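Uronate dehydrogenase (Agrobacterium tumefaciens, PDB 3RFX) oxidises uronic acids such as galacturonate and glucuronate to aldaric acid lactones, with NAD as the hydride acceptor. Local coordinates at residues A[18-23]-A[45-50]; A[96-101]-A[154-159]; A[196-201]-A[220-225]. The protein carries 1 engineered substitution. All blocks are in the same frame, centred on the assembly; numbering follows the deposited sequence.

Contact 1 of 3, residues A[18-23]-A[45-50]. With PO4 (phosphate ion), chain F.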
ATOM      1  N   VAL A  18      11.847 -17.634  35.128  1.00 20.64           N
ATOM      2  CA  VAL A  18      12.907 -16.812  34.565  1.00 20.38           C
ATOM      3  C   VAL A  18      12.748 -15.338  34.945  1.00 22.14           C
ATOM      4  O   VAL A  18      13.711 -14.685  35.348  1.00 23.48           O
ATOM      5  CB  VAL A  18      12.933 -16.909  33.022  1.00 21.99           C
ATOM      6  CG1 VAL A  18      13.822 -15.814  32.435  1.00 23.77           C
ATOM      7  CG2 VAL A  18      13.392 -18.290  32.583  1.00 26.09           C
ATOM      8  N   MET A  19      11.536 -14.813  34.796  1.00 22.17           N
ATOM      9  CA  MET A  19      11.304 -13.386  35.027  1.00 19.64           C
ATOM     10  C   MET A  19      11.366 -13.046  36.524  1.00 21.24           C
ATOM     11  O   MET A  19      11.783 -11.956  36.905  1.00 19.56           O
ATOM     12  CB  MET A  19       9.974 -12.945  34.408  1.00 19.65           C
ATOM     13  CG  MET A  19       9.969 -12.957  32.877  1.00 18.60           C
ATOM     14  SD  MET A  19      11.346 -12.020  32.182  1.00 25.14           S
ATOM     15  CE  MET A  19      11.138 -12.360  30.431  1.00 27.69           C
ATOM     16  N   ARG A  20      10.970 -13.994  37.366  1.00 22.69           N
ATOM     17  CA  ARG A  20      11.103 -13.808  38.809  1.00 24.30           C
ATOM     18  C   ARG A  20      12.539 -13.437  39.181  1.00 26.59           C
ATOM     19  O   ARG A  20      12.769 -12.598  40.054  1.00 25.24           O
ATOM     20  CB  ARG A  20      10.640 -15.056  39.569  1.00 25.25           C
ATOM     21  CG  ARG A  20      10.809 -14.953  41.087  1.00 29.21           C
ATOM     22  CD  ARG A  20      10.180 -16.149  41.789  1.00 29.82           C
ATOM     23  NE  ARG A  20      10.287 -16.053  43.243  1.00 29.35           N
ATOM     24  CZ  ARG A  20       9.618 -16.830  44.092  1.00 31.02           C
ATOM     25  NH1 ARG A  20       8.785 -17.756  43.632  1.00 24.83           N
ATOM     26  NH2 ARG A  20       9.775 -16.672  45.401  1.00 28.48           N
ATOM     27  N   GLU A  21      13.510 -14.052  38.509  1.00 21.97           N
ATOM     28  CA  GLU A  21      14.906 -13.708  38.725  1.00 24.64           C
ATOM     29  C   GLU A  21      15.344 -12.470  37.935  1.00 29.41           C
ATOM     30  O   GLU A  21      15.959 -11.553  38.490  1.00 25.72           O
ATOM     31  CB  GLU A  21      15.821 -14.886  38.379  1.00 29.87           C
ATOM     32  CG  GLU A  21      17.237 -14.455  38.024  1.00 37.47           C
ATOM     33  CD  GLU A  21      18.048 -15.559  37.371  1.00 54.68           C
ATOM     34  OE1 GLU A  21      17.697 -16.747  37.554  1.00 62.18           O
ATOM     35  OE2 GLU A  21      19.039 -15.237  36.676  1.00 57.42           O
ATOM     36  N   ARG A  22      15.027 -12.443  36.641  1.00 22.82           N
ATOM     37  CA  ARG A  22      15.577 -11.423  35.747  1.00 20.99           C
ATOM     38  C   ARG A  22      14.993 -10.017  35.943  1.00 21.34           C
ATOM     39  O   ARG A  22      15.678  -9.021  35.688  1.00 22.56           O
ATOM     40  CB  ARG A  22      15.420 -11.849  34.283  1.00 23.26           C
ATOM     41  CG  ARG A  22      16.253 -13.062  33.876  1.00 23.65           C
ATOM     42  CD  ARG A  22      17.746 -12.778  33.965  1.00 26.00           C
ATOM     43  NE  ARG A  22      18.153 -11.656  33.119  1.00 27.10           N
ATOM     44  CZ  ARG A  22      18.464 -11.761  31.828  1.00 29.35           C
ATOM     45  NH1 ARG A  22      18.406 -12.942  31.217  1.00 25.34           N
ATOM     46  NH2 ARG A  22      18.827 -10.682  31.145  1.00 23.62           N
ATOM     47  N   LEU A  23      13.738  -9.931  36.375  1.00 19.56           N
ATOM     48  CA  LEU A  23      13.079  -8.622  36.529  1.00 21.20           C
ATOM     49  C   LEU A  23      13.205  -8.034  37.935  1.00 29.57           C
ATOM     50  O   LEU A  23      12.698  -6.943  38.203  1.00 24.93           O
ATOM     51  CB  LEU A  23      11.599  -8.705  36.142  1.00 19.07           C
ATOM     52  CG  LEU A  23      11.312  -9.199  34.719  1.00 20.35           C
ATOM     53  CD1 LEU A  23       9.825  -9.133  34.430  1.00 16.64           C
ATOM     54  CD2 LEU A  23      12.107  -8.396  33.711  1.00 22.47           C
ATOM     55  N   GLU A  45      10.318  -9.777  47.930  1.00 29.66           N
ATOM     56  CA  GLU A  45       9.312 -10.507  47.170  1.00 31.35           C
ATOM     57  C   GLU A  45       8.022 -10.638  47.951  1.00 28.83           C
ATOM     58  O   GLU A  45       8.035 -10.723  49.177  1.00 30.39           O
ATOM     59  CB  GLU A  45       9.800 -11.912  46.809  1.00 30.66           C
ATOM     60  CG  GLU A  45      10.861 -11.981  45.725  1.00 31.78           C
ATOM     61  CD  GLU A  45      11.190 -13.419  45.351  1.00 34.36           C
ATOM     62  OE1 GLU A  45      11.040 -14.310  46.216  1.00 34.51           O
ATOM     63  OE2 GLU A  45      11.588 -13.667  44.194  1.00 33.14           O
ATOM     64  N   GLU A  46       6.908 -10.657  47.228  1.00 27.09           N
ATOM     65  CA  GLU A  46       5.623 -11.034  47.786  1.00 26.83           C
ATOM     66  C   GLU A  46       5.098 -12.148  46.903  1.00 31.45           C
ATOM     67  O   GLU A  46       5.232 -12.077  45.683  1.00 28.54           O
ATOM     68  CB  GLU A  46       4.650  -9.851  47.780  1.00 27.08           C
ATOM     69  CG  GLU A  46       5.075  -8.693  48.676  1.00 30.01           C
ATOM     70  CD  GLU A  46       4.278  -7.414  48.428  1.00 37.22           C
ATOM     71  OE1 GLU A  46       3.481  -7.366  47.464  1.00 30.27           O
ATOM     72  OE2 GLU A  46       4.462  -6.444  49.195  1.00 34.22           O
ATOM     73  N   CYS A  47       4.524 -13.187  47.501  1.00 27.14           N
ATOM     74  CA  CYS A  47       3.975 -14.282  46.709  1.00 27.59           C
ATOM     75  C   CYS A  47       2.481 -14.434  46.944  1.00 32.57           C
ATOM     76  O   CYS A  47       2.010 -14.406  48.077  1.00 33.13           O
ATOM     77  CB  CYS A  47       4.714 -15.599  46.981  1.00 25.78           C
ATOM     78  SG  CYS A  47       6.381 -15.662  46.286  1.00 28.68           S
ATOM     79  N   VAL A  48       1.739 -14.598  45.857  1.00 28.40           N
ATOM     80  CA  VAL A  48       0.293 -14.648  45.926  1.00 26.68           C
ATOM     81  C   VAL A  48      -0.238 -15.840  45.146  1.00 28.77           C
ATOM     82  O   VAL A  48       0.235 -16.136  44.052  1.00 25.25           O
ATOM     83  CB  VAL A  48      -0.326 -13.351  45.360  1.00 31.53           C
ATOM     84  CG1 VAL A  48      -1.827 -13.504  45.194  1.00 33.88           C
ATOM     85  CG2 VAL A  48       0.012 -12.174  46.256  1.00 33.62           C
ATOM     86  N   GLN A  49      -1.223 -16.527  45.709  1.00 27.85           N
ATOM     87  CA  GLN A  49      -1.854 -17.636  45.010  1.00 32.10           C
ATOM     88  C   GLN A  49      -3.293 -17.285  44.691  1.00 34.16           C
ATOM     89  O   GLN A  49      -4.095 -17.043  45.592  1.00 35.46           O
ATOM     90  CB  GLN A  49      -1.795 -18.927  45.842  1.00 36.39           C
ATOM     91  CG  GLN A  49      -2.325 -20.157  45.103  1.00 38.59           C
ATOM     92  CD  GLN A  49      -2.026 -21.471  45.820  1.00 46.10           C
ATOM     93  OE1 GLN A  49      -1.518 -21.483  46.943  1.00 51.08           O
ATOM     94  NE2 GLN A  49      -2.344 -22.585  45.168  1.00 46.67           N
ATOM     95  N   CYS A  50      -3.627 -17.246  43.406  1.00 31.57           N
ATOM     96  CA  CYS A  50      -5.014 -17.016  43.025  1.00 32.48           C
ATOM     97  C   CYS A  50      -5.332 -17.409  41.590  1.00 30.31           C
ATOM     98  O   CYS A  50      -4.460 -17.440  40.723  1.00 28.02           O
ATOM     99  CB  CYS A  50      -5.430 -15.564  43.294  1.00 34.95           C
ATOM    100  SG  CYS A  50      -4.966 -14.363  42.025  1.00 40.49           S
TER
HETATM  101  P   PO4 F 269      18.707 -17.080  32.022  0.13 39.95           P
HETATM  102  O1  PO4 F 269      18.606 -17.327  30.534  0.83 42.13           O
HETATM  103  O2  PO4 F 269      20.127 -16.707  32.370  0.65 42.56           O
HETATM  104  O3  PO4 F 269      17.790 -15.948  32.414  1.00 38.34           O
HETATM  105  O4  PO4 F 269      18.304 -18.329  32.768  1.00 50.02           O
HETATM  106  O   HOH W   1      13.008 -12.118  42.791  1.00 36.36           O
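The guanidinium of R20 meets the carboxylate of E45 along its edge, close to its own plane, while the sulfur of C47 approaches obliquely, with SG 3.7 Å from R20 NH2. The two flat groups are not coplanar: their planes lie 52° apart, and both oxygens are met from above the carboxylate plane. The grip is side-on and paired. R20 NE donates to E45 OE2 at 2.9 Å, and R20 NH2 to E45 OE1 at 2.8 Å, both bonds fairly straight at about 160°. The arginine can span the gap because its chain is extended from CG to NE, reaching from helix 14-22 to strand 45-49, an outermost strand of the Rossmann sheet. Second partners fix the pair further: R20 NH2 also bonds D39 O, and E45 OE1 accepts from G42 N, both in the loop that precedes the strand. Two residues further along the helix, R22 turns elsewhere: its NH1 donates to O3 of a phosphate at 3.3 Å, probably picked up from the crystallisation liquor, and its NH2 pairs with D183. In R20 and E45 opposite charges are matched on two atoms each, and this surface bridge would probably stabilise both ionised forms while fixing the rotation of the guanidinium and the carboxylate.

Contact 2 of 3, residues A[96-101]-A[154-159]. With PO4 (phosphate ion), chain E.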
ATOM      1  N   GLU A  96     -10.138  -5.093  34.463  1.00 16.96           N
ATOM      2  CA  GLU A  96     -10.988  -4.437  35.452  1.00 21.15           C
ATOM      3  C   GLU A  96     -10.211  -4.081  36.723  1.00 21.67           C
ATOM      4  O   GLU A  96     -10.379  -2.990  37.290  1.00 19.05           O
ATOM      5  CB  GLU A  96     -12.215  -5.297  35.760  1.00 17.03           C
ATOM      6  CG  GLU A  96     -13.337  -5.081  34.772  1.00 21.01           C
ATOM      7  CD  GLU A  96     -13.738  -3.615  34.686  1.00 28.08           C
ATOM      8  OE1 GLU A  96     -14.365  -3.119  35.642  1.00 25.05           O
ATOM      9  OE2 GLU A  96     -13.405  -2.945  33.682  1.00 21.06           O
ATOM     10  N   ALA A  97      -9.341  -4.986  37.162  1.00 18.09           N
ATOM     11  CA  ALA A  97      -8.552  -4.743  38.360  1.00 19.21           C
ATOM     12  C   ALA A  97      -7.565  -3.604  38.141  1.00 20.56           C
ATOM     13  O   ALA A  97      -7.374  -2.747  39.010  1.00 19.23           O
ATOM     14  CB  ALA A  97      -7.832  -6.001  38.787  1.00 19.96           C
ATOM     15  N   ALA A  98      -6.933  -3.588  36.974  1.00 17.16           N
ATOM     16  CA  ALA A  98      -6.009  -2.515  36.654  1.00 16.66           C
ATOM     17  C   ALA A  98      -6.764  -1.188  36.600  1.00 15.98           C
ATOM     18  O   ALA A  98      -6.274  -0.162  37.066  1.00 19.83           O
ATOM     19  CB  ALA A  98      -5.303  -2.790  35.319  1.00 17.47           C
ATOM     20  N   ARG A  99      -7.958  -1.213  36.025  1.00 15.61           N
ATOM     21  CA  ARG A  99      -8.732   0.013  35.850  1.00 19.06           C
ATOM     22  C   ARG A  99      -9.105   0.597  37.221  1.00 22.87           C
ATOM     23  O   ARG A  99      -9.213   1.816  37.387  1.00 19.46           O
ATOM     24  CB  ARG A  99      -9.984  -0.257  35.018  1.00 17.67           C
ATOM     25  CG  ARG A  99     -10.810   0.994  34.738  1.00 22.09           C
ATOM     26  CD  ARG A  99     -11.888   0.750  33.696  1.00 18.88           C
ATOM     27  NE  ARG A  99     -12.991  -0.075  34.189  1.00 20.99           N
ATOM     28  CZ  ARG A  99     -14.037   0.405  34.857  1.00 29.32           C
ATOM     29  NH1 ARG A  99     -14.117   1.712  35.116  1.00 25.95           N
ATOM     30  NH2 ARG A  99     -15.002  -0.415  35.264  1.00 24.67           N
ATOM     31  N   ALA A 100      -9.271  -0.286  38.202  1.00 18.49           N
ATOM     32  CA  ALA A 100      -9.637   0.117  39.559  1.00 21.18           C
ATOM     33  C   ALA A 100      -8.443   0.571  40.396  1.00 24.82           C
ATOM     34  O   ALA A 100      -8.622   1.156  41.467  1.00 22.64           O
ATOM     35  CB  ALA A 100     -10.384  -1.022  40.261  1.00 22.05           C
ATOM     36  N   HIS A 101      -7.227   0.315  39.915  1.00 20.54           N
ATOM     37  CA  HIS A 101      -6.031   0.602  40.697  1.00 20.01           C
ATOM     38  C   HIS A 101      -4.941   1.383  39.961  1.00 22.86           C
ATOM     39  O   HIS A 101      -3.761   1.056  40.063  1.00 23.57           O
ATOM     40  CB  HIS A 101      -5.464  -0.692  41.311  1.00 21.17           C
ATOM     41  CG  HIS A 101      -6.392  -1.336  42.294  1.00 25.31           C
ATOM     42  ND1 HIS A 101      -6.507  -0.903  43.598  1.00 28.29           N
ATOM     43  CD2 HIS A 101      -7.287  -2.343  42.152  1.00 26.15           C
ATOM     44  CE1 HIS A 101      -7.417  -1.632  44.223  1.00 27.72           C
ATOM     45  NE2 HIS A 101      -7.905  -2.511  43.367  1.00 29.79           N
ATOM     46  N   PHE A 154     -10.253   4.101  28.031  1.00 13.60           N
ATOM     47  CA  PHE A 154      -9.772   4.544  29.341  1.00 17.39           C
ATOM     48  C   PHE A 154      -8.315   4.993  29.338  1.00 17.63           C
ATOM     49  O   PHE A 154      -7.833   5.567  30.316  1.00 17.45           O
ATOM     50  CB  PHE A 154      -9.930   3.423  30.376  1.00 16.53           C
ATOM     51  CG  PHE A 154     -11.336   2.947  30.541  1.00 16.97           C
ATOM     52  CD1 PHE A 154     -12.288   3.759  31.140  1.00 19.13           C
ATOM     53  CD2 PHE A 154     -11.710   1.683  30.103  1.00 14.73           C
ATOM     54  CE1 PHE A 154     -13.585   3.316  31.296  1.00 19.25           C
ATOM     55  CE2 PHE A 154     -12.999   1.236  30.252  1.00 17.13           C
ATOM     56  CZ  PHE A 154     -13.944   2.050  30.852  1.00 19.42           C
ATOM     57  N   GLY A 155      -7.600   4.720  28.250  1.00 15.12           N
ATOM     58  CA  GLY A 155      -6.198   5.088  28.174  1.00 14.33           C
ATOM     59  C   GLY A 155      -5.240   4.087  28.808  1.00 13.60           C
ATOM     60  O   GLY A 155      -4.047   4.360  28.952  1.00 13.92           O
ATOM     61  N   GLN A 156      -5.755   2.930  29.205  1.00 14.66           N
ATOM     62  CA  GLN A 156      -4.900   1.862  29.736  1.00 14.39           C
ATOM     63  C   GLN A 156      -3.873   1.452  28.665  1.00 12.84           C
ATOM     64  O   GLN A 156      -4.256   1.140  27.541  1.00 14.91           O
ATOM     65  CB  GLN A 156      -5.764   0.658  30.121  1.00 13.28           C
ATOM     66  CG  GLN A 156      -4.978  -0.628  30.436  1.00 11.87           C
ATOM     67  CD  GLN A 156      -4.219  -0.553  31.746  1.00 15.38           C
ATOM     68  OE1 GLN A 156      -4.822  -0.364  32.803  1.00 17.89           O
ATOM     69  NE2 GLN A 156      -2.892  -0.704  31.686  1.00 13.78           N
ATOM     70  N   GLU A 157      -2.588   1.462  29.005  1.00 13.12           N
ATOM     71  CA  GLU A 157      -1.540   1.121  28.040  1.00 14.25           C
ATOM     72  C   GLU A 157      -1.045  -0.316  28.206  1.00 14.64           C
ATOM     73  O   GLU A 157      -0.830  -0.790  29.328  1.00 13.35           O
ATOM     74  CB  GLU A 157      -0.360   2.091  28.153  1.00 15.37           C
ATOM     75  CG  GLU A 157      -0.738   3.548  27.852  1.00 17.10           C
ATOM     76  CD  GLU A 157       0.465   4.476  27.885  1.00 20.29           C
ATOM     77  OE1 GLU A 157       0.984   4.737  28.988  1.00 23.85           O
ATOM     78  OE2 GLU A 157       0.910   4.922  26.809  1.00 19.44           O
ATOM     79  N   THR A 158      -0.854  -0.993  27.077  1.00 13.96           N
ATOM     80  CA  THR A 158      -0.475  -2.410  27.066  1.00 11.53           C
ATOM     81  C   THR A 158       0.462  -2.652  25.885  1.00 14.09           C
ATOM     82  O   THR A 158       0.199  -2.179  24.778  1.00 14.34           O
ATOM     83  CB  THR A 158      -1.717  -3.320  26.851  1.00 13.68           C
ATOM     84  OG1 THR A 158      -2.691  -3.108  27.887  1.00 13.85           O
ATOM     85  CG2 THR A 158      -1.323  -4.813  26.801  1.00 11.99           C
ATOM     86  N   ALA A 159       1.549  -3.378  26.110  1.00 10.46           N
ATOM     87  CA  ALA A 159       2.346  -3.905  24.999  1.00 11.45           C
ATOM     88  C   ALA A 159       1.818  -5.296  24.672  1.00 11.40           C
ATOM     89  O   ALA A 159       1.839  -6.177  25.527  1.00 13.06           O
ATOM     90  CB  ALA A 159       3.824  -3.984  25.385  1.00 12.78           C
TER
HETATM   91  P   PO4 E 268      -4.743   2.110  44.448  0.32 30.28           P
HETATM   92  O1  PO4 E 268      -6.153   1.642  44.190  0.73 29.88           O
HETATM   93  O2  PO4 E 268      -4.363   3.144  43.415  0.52 35.84           O
HETATM   94  O3  PO4 E 268      -4.683   2.751  45.814  0.49 37.12           O
HETATM   95  O4  PO4 E 268      -3.795   0.924  44.382  0.98 37.26           O
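R99 sends CG anti to its backbone N and then bends at chi3 (72°), a course that lays its CD methylene on the ring of F154. In F154, CG anti to the carbonyl carbon (chi1 -59°) brings the ring to the helix, and chi2 turns one face to R99. R99 CD sits 3.5 Å from the F154 ring centroid and only 7° off the normal, a clear CH-pi contact made by a methylene next to a cationic group. The guanidinium runs on almost parallel to the ring and is held from its edge by E96, one turn back: R99 NE reaches E96 OE2 at 2.9 Å and R99 NH2 reaches E96 OE1 at 2.8 Å. That carboxylate has further partners in Y150 OH and in K265 of the second subunit, whose I263 also packs on R99 and F154. In the Rossmann fold this is where helix 80-100 ends beside the end of helix 135-154, the helix of the beta-alpha-beta crossover between strands 105-111 and 158-163. G155 terminates the latter helix with positive phi, a conformation easiest for a residue without a side chain. Deeper in, the small A98 lets Q156 approach, with A98 CB 3.5 Å from Q156 OE1. The amide nitrogen of this buried glutamine is satisfied twice, by P104 O and by its neighbour's carbonyl, Q156 NE2 lying 3.1 Å from E157 O.

Contact 3 of 3, residues A[196-201]-A[220-225]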
ATOM      1  N   PRO A 196       7.909   7.073  27.981  1.00 17.45           N
ATOM      2  CA  PRO A 196       6.921   8.047  28.468  1.00 17.73           C
ATOM      3  C   PRO A 196       5.535   7.718  27.915  1.00 17.52           C
ATOM      4  O   PRO A 196       4.558   7.704  28.663  1.00 17.75           O
ATOM      5  CB  PRO A 196       7.427   9.375  27.899  1.00 17.18           C
ATOM      6  CG  PRO A 196       8.912   9.188  27.776  1.00 20.58           C
ATOM      7  CD  PRO A 196       9.102   7.715  27.407  1.00 17.51           C
ATOM      8  N   VAL A 197       5.465   7.421  26.620  1.00 16.08           N
ATOM      9  CA  VAL A 197       4.203   7.089  25.968  1.00 16.48           C
ATOM     10  C   VAL A 197       4.331   5.754  25.219  1.00 15.46           C
ATOM     11  O   VAL A 197       5.274   5.548  24.459  1.00 15.35           O
ATOM     12  CB  VAL A 197       3.778   8.193  24.975  1.00 18.68           C
ATOM     13  CG1 VAL A 197       2.502   7.805  24.256  1.00 20.63           C
ATOM     14  CG2 VAL A 197       3.598   9.531  25.703  1.00 20.13           C
ATOM     15  N   LEU A 198       3.384   4.853  25.450  1.00 17.58           N
ATOM     16  CA  LEU A 198       3.441   3.511  24.855  1.00 17.99           C
ATOM     17  C   LEU A 198       2.313   3.286  23.863  1.00 17.10           C
ATOM     18  O   LEU A 198       2.547   2.862  22.729  1.00 15.39           O
ATOM     19  CB  LEU A 198       3.381   2.421  25.937  1.00 14.22           C
ATOM     20  CG  LEU A 198       3.390   1.002  25.347  1.00 17.03           C
ATOM     21  CD1 LEU A 198       4.782   0.703  24.843  1.00 16.01           C
ATOM     22  CD2 LEU A 198       2.958  -0.039  26.371  1.00 16.67           C
ATOM     23  N   GLY A 199       1.087   3.560  24.298  1.00 15.38           N
ATOM     24  CA  GLY A 199      -0.092   3.245  23.509  1.00 16.63           C
ATOM     25  C   GLY A 199      -0.505   1.798  23.727  1.00 15.49           C
ATOM     26  O   GLY A 199      -0.378   1.278  24.840  1.00 15.58           O
ATOM     27  N   CYS A 200      -0.996   1.145  22.676  1.00 11.45           N
ATOM     28  CA  CYS A 200      -1.350  -0.274  22.754  1.00 13.38           C
ATOM     29  C   CYS A 200      -0.762  -1.029  21.552  1.00 15.02           C
ATOM     30  O   CYS A 200      -1.497  -1.620  20.767  1.00 14.93           O
ATOM     31  CB  CYS A 200      -2.874  -0.440  22.778  1.00 15.09           C
ATOM     32  SG  CYS A 200      -3.486  -2.110  23.236  1.00 16.89           S
ATOM     33  N   PRO A 201       0.566  -0.999  21.404  1.00 14.38           N
ATOM     34  CA  PRO A 201       1.177  -1.545  20.186  1.00 14.29           C
ATOM     35  C   PRO A 201       1.271  -3.080  20.153  1.00 15.41           C
ATOM     36  O   PRO A 201       1.461  -3.706  21.191  1.00 12.31           O
ATOM     37  CB  PRO A 201       2.583  -0.960  20.232  1.00 15.48           C
ATOM     38  CG  PRO A 201       2.884  -0.877  21.701  1.00 16.22           C
ATOM     39  CD  PRO A 201       1.572  -0.426  22.316  1.00 13.01           C
ATOM     40  N   GLY A 220       9.588   1.543  16.100  1.00 12.89           N
ATOM     41  CA  GLY A 220      10.849   2.254  16.211  1.00 14.85           C
ATOM     42  C   GLY A 220      10.891   3.265  17.348  1.00 16.57           C
ATOM     43  O   GLY A 220      11.908   3.398  18.029  1.00 14.24           O
ATOM     44  N   PHE A 221       9.786   3.971  17.563  1.00 13.37           N
ATOM     45  CA  PHE A 221       9.740   5.009  18.609  1.00 17.00           C
ATOM     46  C   PHE A 221      10.171   4.484  19.996  1.00 18.25           C
ATOM     47  O   PHE A 221      10.637   5.247  20.845  1.00 14.13           O
ATOM     48  CB  PHE A 221       8.331   5.619  18.696  1.00 15.52           C
ATOM     49  CG  PHE A 221       7.330   4.738  19.403  1.00 14.44           C
ATOM     50  CD1 PHE A 221       7.113   4.870  20.766  1.00 17.05           C
ATOM     51  CD2 PHE A 221       6.607   3.781  18.707  1.00 15.08           C
ATOM     52  CE1 PHE A 221       6.204   4.062  21.426  1.00 16.80           C
ATOM     53  CE2 PHE A 221       5.695   2.972  19.355  1.00 16.61           C
ATOM     54  CZ  PHE A 221       5.493   3.110  20.723  1.00 17.06           C
ATOM     55  N   LEU A 222      10.018   3.181  20.225  1.00 15.11           N
ATOM     56  CA  LEU A 222      10.295   2.603  21.539  1.00 14.19           C
ATOM     57  C   LEU A 222      11.798   2.473  21.814  1.00 15.29           C
ATOM     58  O   LEU A 222      12.231   2.410  22.970  1.00 19.34           O
ATOM     59  CB  LEU A 222       9.604   1.236  21.670  1.00 16.63           C
ATOM     60  CG  LEU A 222       9.539   0.609  23.061  1.00 23.79           C
ATOM     61  CD1 LEU A 222       8.636   1.451  23.968  1.00 23.02           C
ATOM     62  CD2 LEU A 222       9.044  -0.842  22.995  1.00 21.23           C
ATOM     63  N   GLY A 223      12.590   2.426  20.750  1.00 13.53           N
ATOM     64  CA  GLY A 223      14.035   2.370  20.864  1.00 14.04           C
ATOM     65  C   GLY A 223      14.563   1.012  21.303  1.00 20.51           C
ATOM     66  O   GLY A 223      15.684   0.910  21.784  1.00 20.39           O
ATOM     67  N   TRP A 224      13.754  -0.028  21.138  1.00 18.37           N
ATOM     68  CA  TRP A 224      14.172  -1.388  21.484  1.00 16.79           C
ATOM     69  C   TRP A 224      14.645  -2.145  20.256  1.00 18.09           C
ATOM     70  O   TRP A 224      13.886  -2.333  19.302  1.00 18.01           O
ATOM     71  CB  TRP A 224      13.032  -2.161  22.162  1.00 17.20           C
ATOM     72  CG  TRP A 224      13.339  -3.631  22.349  1.00 17.60           C
ATOM     73  CD1 TRP A 224      14.216  -4.183  23.242  1.00 18.06           C
ATOM     74  CD2 TRP A 224      12.778  -4.727  21.606  1.00 15.05           C
ATOM     75  NE1 TRP A 224      14.236  -5.556  23.100  1.00 17.12           N
ATOM     76  CE2 TRP A 224      13.358  -5.913  22.110  1.00 17.07           C
ATOM     77  CE3 TRP A 224      11.846  -4.818  20.566  1.00 16.20           C
ATOM     78  CZ2 TRP A 224      13.034  -7.175  21.608  1.00 16.72           C
ATOM     79  CZ3 TRP A 224      11.521  -6.077  20.066  1.00 17.19           C
ATOM     80  CH2 TRP A 224      12.113  -7.239  20.596  1.00 16.28           C
ATOM     81  N   LYS A 225      15.904  -2.565  20.282  1.00 18.74           N
ATOM     82  CA  LYS A 225      16.489  -3.407  19.233  1.00 20.52           C
ATOM     83  C   LYS A 225      17.021  -4.692  19.866  1.00 17.98           C
ATOM     84  O   LYS A 225      17.970  -4.649  20.649  1.00 17.75           O
ATOM     85  CB  LYS A 225      17.652  -2.687  18.546  1.00 22.35           C
ATOM     86  CG  LYS A 225      17.281  -1.389  17.836  1.00 26.79           C
ATOM     87  CD  LYS A 225      16.623  -1.641  16.481  1.00 30.21           C
ATOM     88  CE  LYS A 225      16.334  -0.318  15.779  1.00 35.35           C
ATOM     89  NZ  LYS A 225      16.076  -0.472  14.321  1.00 34.09           N
TER
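The edge of the F221 ring points at V197 O, which lies 3.5 Å from F221 CE1 near the ring plane, while L198 O meets F221 CZ obliquely at 3.6 Å. The contact joins two loops on either side of strand 202-205, an outermost strand of the Rossmann sheet, with F221 carried on a short 3-10 turn. Ring hydrogens at the edge are slightly positive, so a phenylalanine suits the V197 carbonyl here, although no hydrogen bond crosses the contact. Beside it, L198 CD1 and L222 CD1 touch at 4.0 Å; with CG anti to the backbone N in each (chi1 178° in L198, -168° in L222), one methyl of each leucine meets the other. Further out, L222 packs on A191 and L198 on V192, so helix 182-194 backs both leucines. R194 of that helix donates to L222 O, and V251 and Q120 of the third subunit pack on V197 and F221. Glycines shape the backbones: at G199 a CB would be pressed against L198 O, the very oxygen that meets the ring. G223 has positive phi, and its N closes the 3-10 turn on G220 O at 3.0 Å.

How the contacts relate
From the N terminus, the chain closes the three contacts in series, with no nesting or crossing. Contact 1 comes first, joining helix 14-22 to the sheet edge at strand 45-49 across the 30-34 strand. Contact 2 then spans 52 residues, including strand 105-111 and most of helix 135-154, and brings together the ends of two helices. Contact 3 closes a short loop around strand 202-205 at the opposite edge. Contacts 1 and 2 are linked through the shared sheet, their nearest atoms about 9 Å apart. Contacts 2 and 3 touch: E157 OE2 probably accepts hydrogen bonds from L198 N at 2.8 Å and G199 N at 2.9 Å.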